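Local coordinates for protein pectate lyase (Bacillus, PDB 3VMV) that probably cleaves polygalacturonate, the backbone of pectin, as a secreted pectate lyase of polysaccharide lyase family 1, at residues G96-N101 with E117-A122. Residues are numbered along the deposited sequence; the frame is centred on the assembly and turned at random.
Sequences GIRLSN and EGEGTA. With SO4 (sulfate ion), chain B.
The side chain of Arg-98 crosses that of Glu-119 at about a right angle, and its NH2 makes a salt bridge of 3.0 Å to Glu-119 OE2. The carboxylate oxygen sits in the guanidinium plane, at the edge, although the two flat groups are turned 62° apart; NH2 meets OE2 on its anti side. The Arg-98 chain runs extended to CD and bends at chi3 (64°), which places NE; CD itself lies 3.7 Å from Glu-119 OE2. The far end of the guanidinium takes a sulfate, probably from the crystallisation liquor: NH2 gives its other N-H to O3 at 2.7 Å and NH1 donates to O2 at 3.0 Å. NH1 has a second anionic partner in Asp-67, which lies on the preceding coil, in strand 66-68.

Beside the salt bridge the backbones join. Ile-97 N gives a nearly straight bond to Ala-122 O (2.9 Å), and strand 97-103 then runs parallel to strand 123-126 of the next coil, in the right-handed parallel beta-helix of this lyase family. At Gly-96, CA points a hydrogen at Thr-121 O, 3.6 Å away. One water links Gly-96 N to Glu-117 O, at the start of the type II' turn 117-120, and another donates to both Ile-97 O and Thr-121 O.

An alanine in place of Arg-98 would probably leave Glu-119 without its cationic mate while Glu-124 OE2 stays close by, and Asp-67 would lose a partner too. The arginine probably helps, with Lys-69 nearby, to offset the carboxylates of Glu-119, Asp-67 and Glu-124 across three successive coils, and the bound sulfate is consistent with its NH1-NH2 end remaining able to receive an anion.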
loop_
_atom_site.group_PDB
_atom_site.type_symbol
_atom_site.label_atom_id
_atom_site.label_comp_id
_atom_site.label_asym_id
_atom_site.label_seq_id
_atom_site.Cartn_x
_atom_site.Cartn_y
_atom_site.Cartn_z
ATOM N N GLY A 96 -5.060 -12.461 -3.273
ATOM C CA GLY A 96 -4.517 -11.138 -3.499
ATOM C C GLY A 96 -4.069 -10.897 -4.913
ATOM O O GLY A 96 -4.128 -11.772 -5.786
ATOM N N ILE A 97 -3.692 -9.650 -5.157
ATOM C CA ILE A 97 -3.207 -9.214 -6.467
ATOM C C ILE A 97 -1.717 -8.980 -6.445
ATOM O O ILE A 97 -1.196 -8.424 -5.483
ATOM C CB ILE A 97 -3.892 -7.868 -6.833
ATOM C CG1 ILE A 97 -5.404 -8.089 -6.921
ATOM C CG2 ILE A 97 -3.355 -7.359 -8.183
ATOM C CD1 ILE A 97 -6.239 -6.748 -7.063
ATOM N N ARG A 98 -1.013 -9.405 -7.498
ATOM C CA ARG A 98 0.406 -9.115 -7.630
ATOM C C ARG A 98 0.642 -8.322 -8.890
ATOM O O ARG A 98 0.223 -8.728 -9.969
ATOM C CB ARG A 98 1.290 -10.371 -7.614
ATOM C CG ARG A 98 2.786 -10.054 -7.710
ATOM C CD ARG A 98 3.630 -11.322 -7.545
ATOM N NE ARG A 98 3.362 -12.238 -8.648
ATOM C CZ ARG A 98 3.755 -13.523 -8.672
ATOM N NH1 ARG A 98 3.489 -14.259 -9.741
ATOM N NH2 ARG A 98 4.388 -14.059 -7.634
ATOM N N LEU A 99 1.350 -7.212 -8.756
ATOM C CA LEU A 99 1.764 -6.446 -9.930
ATOM C C LEU A 99 3.223 -6.697 -10.194
ATOM O O LEU A 99 4.065 -6.395 -9.329
ATOM C CB LEU A 99 1.514 -4.954 -9.701
ATOM C CG LEU A 99 0.113 -4.470 -9.267
ATOM C CD1 LEU A 99 0.110 -2.909 -9.285
ATOM C CD2 LEU A 99 -1.029 -5.024 -10.041
ATOM N N SER A 100 3.569 -7.197 -11.371
ATOM C CA SER A 100 4.960 -7.535 -11.674
ATOM C C SER A 100 5.364 -6.865 -12.993
ATOM O O SER A 100 4.743 -7.102 -14.033
ATOM C CB SER A 100 5.093 -9.060 -11.764
ATOM O OG SER A 100 6.334 -9.428 -12.333
ATOM N N ASN A 101 6.369 -6.005 -12.919
ATOM C CA ASN A 101 6.766 -5.149 -14.045
ATOM C C ASN A 101 5.543 -4.530 -14.725
ATOM O O ASN A 101 5.366 -4.556 -15.937
ATOM C CB ASN A 101 7.657 -5.899 -15.041
ATOM C CG ASN A 101 8.538 -4.953 -15.858
ATOM O OD1 ASN A 101 8.621 -3.762 -15.600
ATOM N ND2 ASN A 101 9.227 -5.529 -16.877
ATOM N N GLU A 117 -2.854 -17.586 1.061
ATOM C CA GLU A 117 -2.209 -18.289 -0.072
ATOM C C GLU A 117 -1.535 -17.324 -1.054
ATOM O O GLU A 117 -1.700 -16.114 -0.960
ATOM C CB GLU A 117 -3.223 -19.184 -0.766
ATOM C CG GLU A 117 -3.772 -20.261 0.165
ATOM C CD GLU A 117 -4.773 -21.168 -0.516
ATOM O OE1 GLU A 117 -4.469 -21.648 -1.632
ATOM O OE2 GLU A 117 -5.862 -21.398 0.060
ATOM N N GLY A 118 -0.779 -17.852 -2.025
ATOM C CA GLY A 118 -0.048 -16.970 -2.918
ATOM C C GLY A 118 1.128 -16.323 -2.208
ATOM O O GLY A 118 1.941 -16.995 -1.577
ATOM N N GLU A 119 1.237 -15.004 -2.329
ATOM C CA GLU A 119 2.223 -14.279 -1.532
ATOM C C GLU A 119 1.706 -14.068 -0.107
ATOM O O GLU A 119 2.453 -13.600 0.749
ATOM C CB GLU A 119 2.504 -12.886 -2.128
ATOM C CG GLU A 119 3.025 -12.875 -3.566
ATOM C CD GLU A 119 4.499 -13.257 -3.667
ATOM O OE1 GLU A 119 5.156 -13.462 -2.603
ATOM O OE2 GLU A 119 5.018 -13.355 -4.825
ATOM N N GLY A 120 0.428 -14.365 0.137
ATOM C CA GLY A 120 -0.185 -14.077 1.426
ATOM C C GLY A 120 -0.355 -12.578 1.646
ATOM O O GLY A 120 -0.431 -12.092 2.789
ATOM N N THR A 121 -0.440 -11.849 0.547
ATOM C CA THR A 121 -0.440 -10.390 0.614
ATOM C C THR A 121 -1.554 -9.822 -0.256
ATOM O O THR A 121 -1.785 -10.295 -1.375
ATOM C CB THR A 121 0.929 -9.878 0.140
ATOM O OG1 THR A 121 1.932 -10.277 1.105
ATOM C CG2 THR A 121 0.952 -8.348 0.016
ATOM N N ALA A 122 -2.265 -8.809 0.242
ATOM C CA ALA A 122 -3.430 -8.311 -0.496
ATOM C C ALA A 122 -3.005 -7.654 -1.831
ATOM O O ALA A 122 -3.605 -7.933 -2.863
ATOM C CB ALA A 122 -4.269 -7.334 0.362
HETATM S S SO4 B . 4.570 -17.671 -8.213
HETATM O O1 SO4 B . 3.255 -18.104 -7.764
HETATM O O2 SO4 B . 4.506 -17.125 -9.551
HETATM O O3 SO4 B . 5.078 -16.663 -7.284
HETATM O O4 SO4 B . 5.470 -18.811 -8.258
HETATM O O HOH W 1 -3.126 -14.709 -2.944
HETATM O O HOH W 2 -0.393 -10.591 -3.676
#